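Local atomic coordinates of beta-phenylalanine aminotransferase (Variovorax paradoxus, PDB entry 4AO9), a protein that catalyses the pyridoxal-5'-phosphate-dependent transfer of the amino group of beta-phenylalanine, and belongs to the class-III aminotransferases. Residues A[169-180]-A[219-230]; A[210-218]-A[247-255]. All blocks are in the same frame, centred on the assembly; numbering follows the deposited sequence.

Contact 1 (A[169-180]-A[219-230]); sequences RRKIVVFSGGYH and PEIAVVLVEPMQ. With PLP (pyridoxal-5'-phosphate), chain C.
Leu225 CD2 stands over the centre of the His180 ring, 3.8 Å from the centroid, a CH-pi contact on the cofactor side. His180 CG lies anti to its own carbonyl carbon (chi1 -55°), which turns the ring onto that methyl; Asp260 binds ND1, and a water at the ring edge links NE2 to Phe175 N and Leu225 O. Glu227 OE2 takes the Tyr179 N-H at 2.9 Å from above the carboxylate plane. Gln230 NE2 donates almost straight to Ser176 O (3.0 Å, 170°), meeting it from above the carbonyl plane, while Gln230 OE1 is hydrogen-bonded to Ser233 OG. Tyr179, His180 and Glu227 belong to the PLP pocket.

Along the strands, Ile172 and Val223 lie alongside each other on one face, CG1 to CG1 at 3.7 Å; on the other, CG2 of Val173 rests on CD1 of Ile221 at 3.8 Å. The Phe175 ring turns its edge to Val224, CE1 lying 3.8 Å from CG1. At the start of the strands the extended Arg169 chain carries its guanidinium to Ile221, NH1 donating to Ile221 O over 2.9 Å near the guanidinium plane, while Pro219 O sits over one face. A water joins Lys171 NZ to Glu220 OE2; the stronger partner of this lysine is Asp198.

Backbone bonds from Lys171 and Val173 join the strands, with a beta bulge between Lys171 and Ile172. These are adjacent parallel strands of the central seven-stranded mixed sheet, as in fold-type I PLP enzymes, and the loops after them bring residues to the cofactor. Strand 198-202 flanks 171-175, strand 256-260 flanks 221-226, and helix 152-167 packs on Ala222 and Val223.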
# COMPACT_ATOMS: atom_id res chain seq x y z
N ARG A 169 4.05 -4.38 -25.06
CA ARG A 169 2.83 -3.74 -25.58
C ARG A 169 2.26 -2.80 -24.52
O ARG A 169 2.67 -2.86 -23.36
CB ARG A 169 1.77 -4.78 -25.95
CG ARG A 169 2.24 -5.83 -26.96
CD ARG A 169 1.21 -6.93 -27.05
NE ARG A 169 1.60 -7.96 -28.01
CZ ARG A 169 0.78 -8.91 -28.43
NH1 ARG A 169 -0.47 -8.97 -27.97
NH2 ARG A 169 1.21 -9.79 -29.32
N ARG A 170 1.32 -1.95 -24.92
CA ARG A 170 0.82 -0.90 -24.00
C ARG A 170 -0.66 -0.94 -23.64
O ARG A 170 -1.06 -0.37 -22.64
CB ARG A 170 1.09 0.49 -24.58
CG ARG A 170 2.50 0.72 -25.10
CD ARG A 170 3.51 0.63 -24.01
NE ARG A 170 3.29 1.64 -22.98
CZ ARG A 170 3.86 1.63 -21.78
NH1 ARG A 170 4.69 0.65 -21.44
NH2 ARG A 170 3.60 2.61 -20.93
N LYS A 171 -1.49 -1.57 -24.47
CA LYS A 171 -2.93 -1.48 -24.28
C LYS A 171 -3.42 -2.50 -23.27
O LYS A 171 -2.99 -3.66 -23.28
CB LYS A 171 -3.65 -1.61 -25.61
CG LYS A 171 -5.10 -1.17 -25.53
CD LYS A 171 -5.80 -1.20 -26.89
CE LYS A 171 -5.23 -0.18 -27.88
NZ LYS A 171 -5.49 1.25 -27.50
N ILE A 172 -4.31 -2.07 -22.39
CA ILE A 172 -4.83 -2.92 -21.31
C ILE A 172 -6.34 -3.03 -21.45
O ILE A 172 -7.04 -2.02 -21.45
CB ILE A 172 -4.49 -2.32 -19.94
CG1 ILE A 172 -2.97 -2.20 -19.78
CG2 ILE A 172 -5.12 -3.17 -18.81
CD1 ILE A 172 -2.55 -1.38 -18.56
N VAL A 173 -6.85 -4.25 -21.61
CA VAL A 173 -8.29 -4.48 -21.63
C VAL A 173 -8.81 -4.70 -20.22
O VAL A 173 -8.30 -5.54 -19.47
CB VAL A 173 -8.65 -5.68 -22.54
CG1 VAL A 173 -10.13 -6.05 -22.41
CG2 VAL A 173 -8.31 -5.36 -23.99
N VAL A 174 -9.81 -3.90 -19.86
CA VAL A 174 -10.54 -4.03 -18.59
C VAL A 174 -12.03 -3.99 -18.89
O VAL A 174 -12.44 -3.81 -20.05
CB VAL A 174 -10.17 -2.90 -17.59
CG1 VAL A 174 -8.73 -3.08 -17.09
CG2 VAL A 174 -10.39 -1.51 -18.22
N PHE A 175 -12.85 -4.16 -17.86
CA PHE A 175 -14.29 -4.25 -18.07
C PHE A 175 -15.08 -3.23 -17.29
O PHE A 175 -14.69 -2.83 -16.19
CB PHE A 175 -14.78 -5.69 -17.86
CG PHE A 175 -14.11 -6.62 -18.81
CD1 PHE A 175 -12.87 -7.16 -18.51
CD2 PHE A 175 -14.64 -6.83 -20.08
CE1 PHE A 175 -12.18 -7.95 -19.44
CE2 PHE A 175 -13.98 -7.62 -21.01
CZ PHE A 175 -12.74 -8.17 -20.69
N SER A 176 -16.18 -2.79 -17.91
CA SER A 176 -17.09 -1.83 -17.29
C SER A 176 -17.48 -2.33 -15.91
O SER A 176 -17.78 -3.52 -15.73
CB SER A 176 -18.33 -1.66 -18.18
OG SER A 176 -19.04 -2.88 -18.31
N GLY A 177 -17.45 -1.43 -14.93
CA GLY A 177 -17.74 -1.80 -13.55
C GLY A 177 -16.57 -2.42 -12.79
O GLY A 177 -16.67 -2.66 -11.59
N GLY A 178 -15.47 -2.66 -13.50
CA GLY A 178 -14.29 -3.27 -12.90
C GLY A 178 -13.70 -2.43 -11.79
O GLY A 178 -13.62 -1.20 -11.90
N TYR A 179 -13.33 -3.10 -10.71
CA TYR A 179 -12.66 -2.44 -9.60
C TYR A 179 -11.39 -3.19 -9.24
O TYR A 179 -11.45 -4.36 -8.82
CB TYR A 179 -13.55 -2.28 -8.36
CG TYR A 179 -12.82 -1.58 -7.24
CD1 TYR A 179 -12.63 -0.20 -7.27
CD2 TYR A 179 -12.26 -2.31 -6.20
CE1 TYR A 179 -11.93 0.45 -6.25
CE2 TYR A 179 -11.55 -1.66 -5.17
CZ TYR A 179 -11.39 -0.29 -5.21
OH TYR A 179 -10.68 0.35 -4.22
N HIS A 180 -10.27 -2.49 -9.34
CA HIS A 180 -8.96 -3.12 -9.14
C HIS A 180 -8.11 -2.33 -8.15
O HIS A 180 -6.91 -2.58 -8.01
CB HIS A 180 -8.26 -3.31 -10.48
CG HIS A 180 -9.09 -4.06 -11.47
ND1 HIS A 180 -9.38 -5.41 -11.32
CD2 HIS A 180 -9.73 -3.66 -12.60
CE1 HIS A 180 -10.14 -5.80 -12.33
NE2 HIS A 180 -10.36 -4.76 -13.12
N PRO A 219 -2.44 -6.95 -31.66
CA PRO A 219 -1.02 -6.67 -31.50
C PRO A 219 -0.72 -5.60 -30.45
O PRO A 219 0.42 -5.50 -29.98
CB PRO A 219 -0.60 -6.17 -32.90
CG PRO A 219 -1.61 -6.77 -33.81
CD PRO A 219 -2.89 -6.75 -33.05
N GLU A 220 -1.73 -4.82 -30.08
CA GLU A 220 -1.53 -3.75 -29.09
C GLU A 220 -1.77 -4.18 -27.66
O GLU A 220 -1.38 -3.46 -26.73
CB GLU A 220 -2.45 -2.57 -29.39
CG GLU A 220 -2.13 -1.85 -30.70
CD GLU A 220 -3.00 -0.62 -30.88
OE1 GLU A 220 -4.16 -0.78 -31.28
OE2 GLU A 220 -2.50 0.49 -30.60
N ILE A 221 -2.43 -5.32 -27.47
CA ILE A 221 -2.95 -5.67 -26.15
C ILE A 221 -1.93 -6.46 -25.33
O ILE A 221 -1.59 -7.59 -25.67
CB ILE A 221 -4.30 -6.42 -26.22
CG1 ILE A 221 -5.36 -5.51 -26.85
CG2 ILE A 221 -4.73 -6.85 -24.81
CD1 ILE A 221 -6.62 -6.24 -27.26
N ALA A 222 -1.46 -5.84 -24.25
CA ALA A 222 -0.51 -6.47 -23.34
C ALA A 222 -1.23 -7.44 -22.42
O ALA A 222 -0.69 -8.50 -22.06
CB ALA A 222 0.20 -5.41 -22.49
N VAL A 223 -2.43 -7.07 -21.99
CA VAL A 223 -3.06 -7.76 -20.88
C VAL A 223 -4.56 -7.56 -20.90
O VAL A 223 -5.05 -6.50 -21.32
CB VAL A 223 -2.39 -7.33 -19.53
CG1 VAL A 223 -2.46 -5.85 -19.33
CG2 VAL A 223 -2.97 -8.09 -18.35
N VAL A 224 -5.27 -8.61 -20.50
CA VAL A 224 -6.70 -8.55 -20.21
C VAL A 224 -6.82 -8.76 -18.71
O VAL A 224 -6.39 -9.79 -18.21
CB VAL A 224 -7.46 -9.67 -20.96
CG1 VAL A 224 -8.95 -9.62 -20.61
CG2 VAL A 224 -7.25 -9.55 -22.48
N LEU A 225 -7.36 -7.76 -18.01
CA LEU A 225 -7.46 -7.79 -16.54
C LEU A 225 -8.93 -7.85 -16.15
O LEU A 225 -9.73 -7.02 -16.59
CB LEU A 225 -6.78 -6.55 -15.94
CG LEU A 225 -7.01 -6.30 -14.43
CD1 LEU A 225 -6.36 -7.37 -13.58
CD2 LEU A 225 -6.49 -4.93 -14.03
N VAL A 226 -9.29 -8.86 -15.35
CA VAL A 226 -10.70 -9.08 -15.03
C VAL A 226 -10.89 -9.75 -13.67
O VAL A 226 -10.09 -10.59 -13.25
CB VAL A 226 -11.39 -9.91 -16.17
CG1 VAL A 226 -10.85 -11.34 -16.19
CG2 VAL A 226 -12.93 -9.91 -16.05
N GLU A 227 -11.98 -9.37 -13.00
CA GLU A 227 -12.46 -10.09 -11.81
C GLU A 227 -13.34 -11.26 -12.27
O GLU A 227 -14.24 -11.06 -13.06
CB GLU A 227 -13.33 -9.16 -10.96
CG GLU A 227 -12.60 -7.92 -10.40
CD GLU A 227 -13.59 -6.83 -10.06
OE1 GLU A 227 -14.11 -6.85 -8.92
OE2 GLU A 227 -13.87 -5.99 -10.95
N PRO A 228 -13.08 -12.49 -11.77
CA PRO A 228 -13.96 -13.60 -12.19
C PRO A 228 -15.39 -13.47 -11.65
O PRO A 228 -16.31 -14.11 -12.19
CB PRO A 228 -13.27 -14.86 -11.65
CG PRO A 228 -11.92 -14.45 -11.21
CD PRO A 228 -11.86 -12.95 -11.08
N MET A 229 -15.57 -12.67 -10.60
CA MET A 229 -16.87 -12.14 -10.18
C MET A 229 -16.58 -10.71 -9.77
O MET A 229 -15.69 -10.48 -8.95
CB MET A 229 -17.43 -12.90 -8.97
CG MET A 229 -18.72 -12.30 -8.43
SD MET A 229 -19.13 -12.74 -6.72
CE MET A 229 -18.00 -11.65 -5.84
N GLN A 230 -17.28 -9.74 -10.36
CA GLN A 230 -17.06 -8.35 -9.96
C GLN A 230 -17.58 -8.13 -8.55
O GLN A 230 -18.70 -8.54 -8.21
CB GLN A 230 -17.70 -7.38 -10.93
CG GLN A 230 -16.94 -7.28 -12.24
CD GLN A 230 -17.47 -6.17 -13.12
OE1 GLN A 230 -18.61 -5.70 -12.97
NE2 GLN A 230 -16.65 -5.74 -14.06
N1 PLP C . -9.37 -5.62 -6.45
C2 PLP C . -10.48 -6.11 -5.91
C2A PLP C . -11.31 -7.08 -6.75
C3 PLP C . -10.85 -5.75 -4.61
O3 PLP C . -11.89 -6.23 -4.12
C4 PLP C . -10.07 -4.87 -3.84
C4A PLP C . -10.41 -4.45 -2.40
C5 PLP C . -8.92 -4.35 -4.49
C6 PLP C . -8.60 -4.75 -5.79
C5A PLP C . -7.98 -3.36 -3.78
O4P PLP C . -7.32 -3.81 -2.68
P PLP C . -6.79 -2.71 -1.63
O1P PLP C . -8.07 -2.00 -1.02
O2P PLP C . -5.92 -1.65 -2.39
O3P PLP C . -5.97 -3.46 -0.64
O HOH W 1 0.87 -1.27 -27.69
O HOH W 2 -4.36 2.54 -29.77
O HOH W 3 -11.76 -5.41 -15.43
O HOH W 4 -20.22 -4.71 -14.93
O HOH W 5 -16.33 -4.55 -9.49

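Contact 2 (A[210-218]-A[247-255]); sequences ARAQIERHG and RESATQVGA
Helix-helix packing on the sheet face that carries Ile221 and Val224 brings 210-216 against 247-253, two nearly parallel segments with axes 9.4 Å apart and 14° between their directions. Each helix precedes a parallel strand, and 221-226, 240-253 and 256-260 form a beta-alpha-beta crossover. Arg211, its CG anti to the carbonyl carbon (chi1 -69°) and its chain extended to NE, spans to Glu248 in a salt bridge, NH1 and NH2 both gripping OE1 end-on at 3.0 and 2.9 Å. OE1 receives NH1 on its anti lone pair, whereas NH2 approaches from above the carboxylate plane. Gln244 binds OE2 and so helps to fix the carboxylate. With an alanine in place of Arg211, Glu248 OE1 would probably lose both donors and its charge the opposite mate.

Deeper in, the CG2 methyl of Ile214 touches both Ser249 CB (3.7 Å) and Val253 CG2 (3.8 Å), the isoleucine and valine side chains crossing at about a right angle. Val253 CB also packs 3.6 Å from Gly218 CA, where a side chain would be tight against the valine. Ile214 continues onto Leu246 of the second helix and onto strand 221-226, while Gln213 and His217 lean on strand 198-202.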
# COMPACT_ATOMS: atom_id res chain seq x y z
N ALA A 210 -16.04 -8.98 -26.50
CA ALA A 210 -14.69 -9.26 -26.02
C ALA A 210 -13.82 -9.93 -27.09
O ALA A 210 -12.71 -9.47 -27.36
CB ALA A 210 -14.73 -10.11 -24.76
N ARG A 211 -14.33 -11.00 -27.70
CA ARG A 211 -13.60 -11.67 -28.78
C ARG A 211 -13.29 -10.71 -29.92
O ARG A 211 -12.16 -10.63 -30.38
CB ARG A 211 -14.39 -12.86 -29.33
CG ARG A 211 -14.53 -14.02 -28.38
CD ARG A 211 -15.12 -15.24 -29.10
NE ARG A 211 -15.38 -16.35 -28.20
CZ ARG A 211 -14.48 -17.29 -27.87
NH1 ARG A 211 -13.26 -17.25 -28.37
NH2 ARG A 211 -14.83 -18.26 -27.04
N ALA A 212 -14.30 -9.96 -30.35
CA ALA A 212 -14.15 -9.06 -31.50
C ALA A 212 -13.14 -7.95 -31.24
O ALA A 212 -12.28 -7.67 -32.08
CB ALA A 212 -15.50 -8.47 -31.90
N GLN A 213 -13.25 -7.31 -30.08
CA GLN A 213 -12.38 -6.19 -29.79
C GLN A 213 -10.96 -6.60 -29.42
O GLN A 213 -10.00 -5.92 -29.81
CB GLN A 213 -12.99 -5.29 -28.73
CG GLN A 213 -14.28 -4.59 -29.21
CD GLN A 213 -14.13 -3.94 -30.58
OE1 GLN A 213 -13.24 -3.12 -30.80
NE2 GLN A 213 -15.01 -4.30 -31.52
N ILE A 214 -10.81 -7.72 -28.72
CA ILE A 214 -9.46 -8.23 -28.44
C ILE A 214 -8.74 -8.64 -29.73
O ILE A 214 -7.59 -8.29 -29.94
CB ILE A 214 -9.46 -9.35 -27.38
CG1 ILE A 214 -9.91 -8.78 -26.03
CG2 ILE A 214 -8.07 -10.00 -27.27
CD1 ILE A 214 -10.29 -9.84 -25.01
N GLU A 215 -9.44 -9.36 -30.61
CA GLU A 215 -8.85 -9.75 -31.90
C GLU A 215 -8.53 -8.52 -32.77
O GLU A 215 -7.46 -8.44 -33.38
CB GLU A 215 -9.76 -10.72 -32.66
CG GLU A 215 -9.90 -12.10 -32.00
CD GLU A 215 -10.94 -12.97 -32.68
OE1 GLU A 215 -10.98 -12.98 -33.93
OE2 GLU A 215 -11.72 -13.65 -31.98
N ARG A 216 -9.46 -7.56 -32.80
CA ARG A 216 -9.28 -6.36 -33.61
C ARG A 216 -8.04 -5.56 -33.20
O ARG A 216 -7.32 -5.05 -34.06
CB ARG A 216 -10.52 -5.46 -33.51
CG ARG A 216 -10.44 -4.16 -34.30
CD ARG A 216 -11.72 -3.36 -34.10
NE ARG A 216 -11.59 -1.98 -34.58
CZ ARG A 216 -12.04 -0.90 -33.94
NH1 ARG A 216 -12.65 -1.02 -32.76
NH2 ARG A 216 -11.87 0.30 -34.47
N HIS A 217 -7.79 -5.48 -31.90
CA HIS A 217 -6.65 -4.71 -31.39
C HIS A 217 -5.50 -5.62 -30.97
O HIS A 217 -4.61 -5.18 -30.22
CB HIS A 217 -7.05 -3.88 -30.17
CG HIS A 217 -8.13 -2.88 -30.42
ND1 HIS A 217 -9.46 -3.19 -30.30
CD2 HIS A 217 -8.07 -1.56 -30.73
CE1 HIS A 217 -10.19 -2.11 -30.54
NE2 HIS A 217 -9.37 -1.11 -30.81
N GLY A 218 -5.50 -6.87 -31.45
CA GLY A 218 -4.59 -7.90 -30.95
C GLY A 218 -3.15 -7.50 -30.65
O GLY A 218 -2.68 -7.65 -29.52
N ARG A 247 -9.81 -15.94 -22.00
CA ARG A 247 -8.65 -16.81 -22.02
C ARG A 247 -8.25 -17.14 -23.45
O ARG A 247 -7.08 -17.02 -23.83
CB ARG A 247 -8.91 -18.08 -21.18
CG ARG A 247 -7.83 -19.17 -21.27
CD ARG A 247 -6.52 -18.78 -20.55
NE ARG A 247 -5.70 -17.87 -21.36
CZ ARG A 247 -4.60 -17.26 -20.93
NH1 ARG A 247 -4.18 -17.41 -19.67
NH2 ARG A 247 -3.93 -16.46 -21.75
N GLU A 248 -9.24 -17.53 -24.26
CA GLU A 248 -8.95 -17.90 -25.64
C GLU A 248 -8.42 -16.73 -26.47
O GLU A 248 -7.45 -16.88 -27.22
CB GLU A 248 -10.17 -18.52 -26.30
CG GLU A 248 -10.46 -19.91 -25.77
CD GLU A 248 -11.78 -20.50 -26.27
OE1 GLU A 248 -12.46 -19.87 -27.12
OE2 GLU A 248 -12.14 -21.59 -25.77
N SER A 249 -9.07 -15.57 -26.33
CA SER A 249 -8.69 -14.38 -27.09
C SER A 249 -7.30 -13.87 -26.68
O SER A 249 -6.49 -13.54 -27.55
CB SER A 249 -9.75 -13.28 -26.91
OG SER A 249 -11.02 -13.72 -27.39
N ALA A 250 -7.03 -13.83 -25.38
CA ALA A 250 -5.71 -13.42 -24.90
C ALA A 250 -4.62 -14.33 -25.47
O ALA A 250 -3.63 -13.86 -26.00
CB ALA A 250 -5.67 -13.41 -23.38
N THR A 251 -4.84 -15.64 -25.39
CA THR A 251 -3.87 -16.58 -25.97
C THR A 251 -3.69 -16.36 -27.47
O THR A 251 -2.57 -16.33 -27.96
CB THR A 251 -4.29 -18.02 -25.67
OG1 THR A 251 -4.28 -18.19 -24.24
CG2 THR A 251 -3.32 -19.01 -26.29
N GLN A 252 -4.80 -16.18 -28.18
CA GLN A 252 -4.73 -16.00 -29.63
C GLN A 252 -3.88 -14.80 -30.04
O GLN A 252 -3.10 -14.89 -31.00
CB GLN A 252 -6.13 -15.85 -30.23
CG GLN A 252 -6.12 -15.73 -31.76
CD GLN A 252 -7.49 -15.50 -32.38
OE1 GLN A 252 -7.66 -14.57 -33.18
NE2 GLN A 252 -8.46 -16.33 -32.02
N VAL A 253 -4.02 -13.69 -29.32
CA VAL A 253 -3.34 -12.45 -29.74
C VAL A 253 -1.98 -12.24 -29.08
O VAL A 253 -1.24 -11.33 -29.49
CB VAL A 253 -4.24 -11.19 -29.54
CG1 VAL A 253 -5.60 -11.38 -30.22
CG2 VAL A 253 -4.40 -10.86 -28.05
N GLY A 254 -1.63 -13.07 -28.09
CA GLY A 254 -0.35 -12.94 -27.39
C GLY A 254 -0.35 -12.06 -26.15
O GLY A 254 0.71 -11.61 -25.72
N ALA A 255 -1.54 -11.82 -25.60
CA ALA A 255 -1.71 -11.03 -24.39
C ALA A 255 -1.69 -11.94 -23.18
O ALA A 255 -1.98 -13.15 -23.27
CB ALA A 255 -3.04 -10.28 -24.43

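The two contacts lie 11 Å apart, centre to centre, on the same side of the chain's centre, and their segments alternate along the sequence: 169-180, 210-218, 219-230, 247-255. Helix 207-216 leads directly into strand 221-226, and helix 240-253 into strand 256-260, the next strand of the same seven-stranded sheet. Contact 1 is thus part of the sheet itself, and contact 2 part of the helical layer on one of its faces. They touch where Arg169 NH2 makes a probable hydrogen bond to Val253 O and Ile221 CD1 packs on Ile214 O. The helix pair packs near the starts of the strands, while the cofactor pocket lies beyond their C-terminal ends.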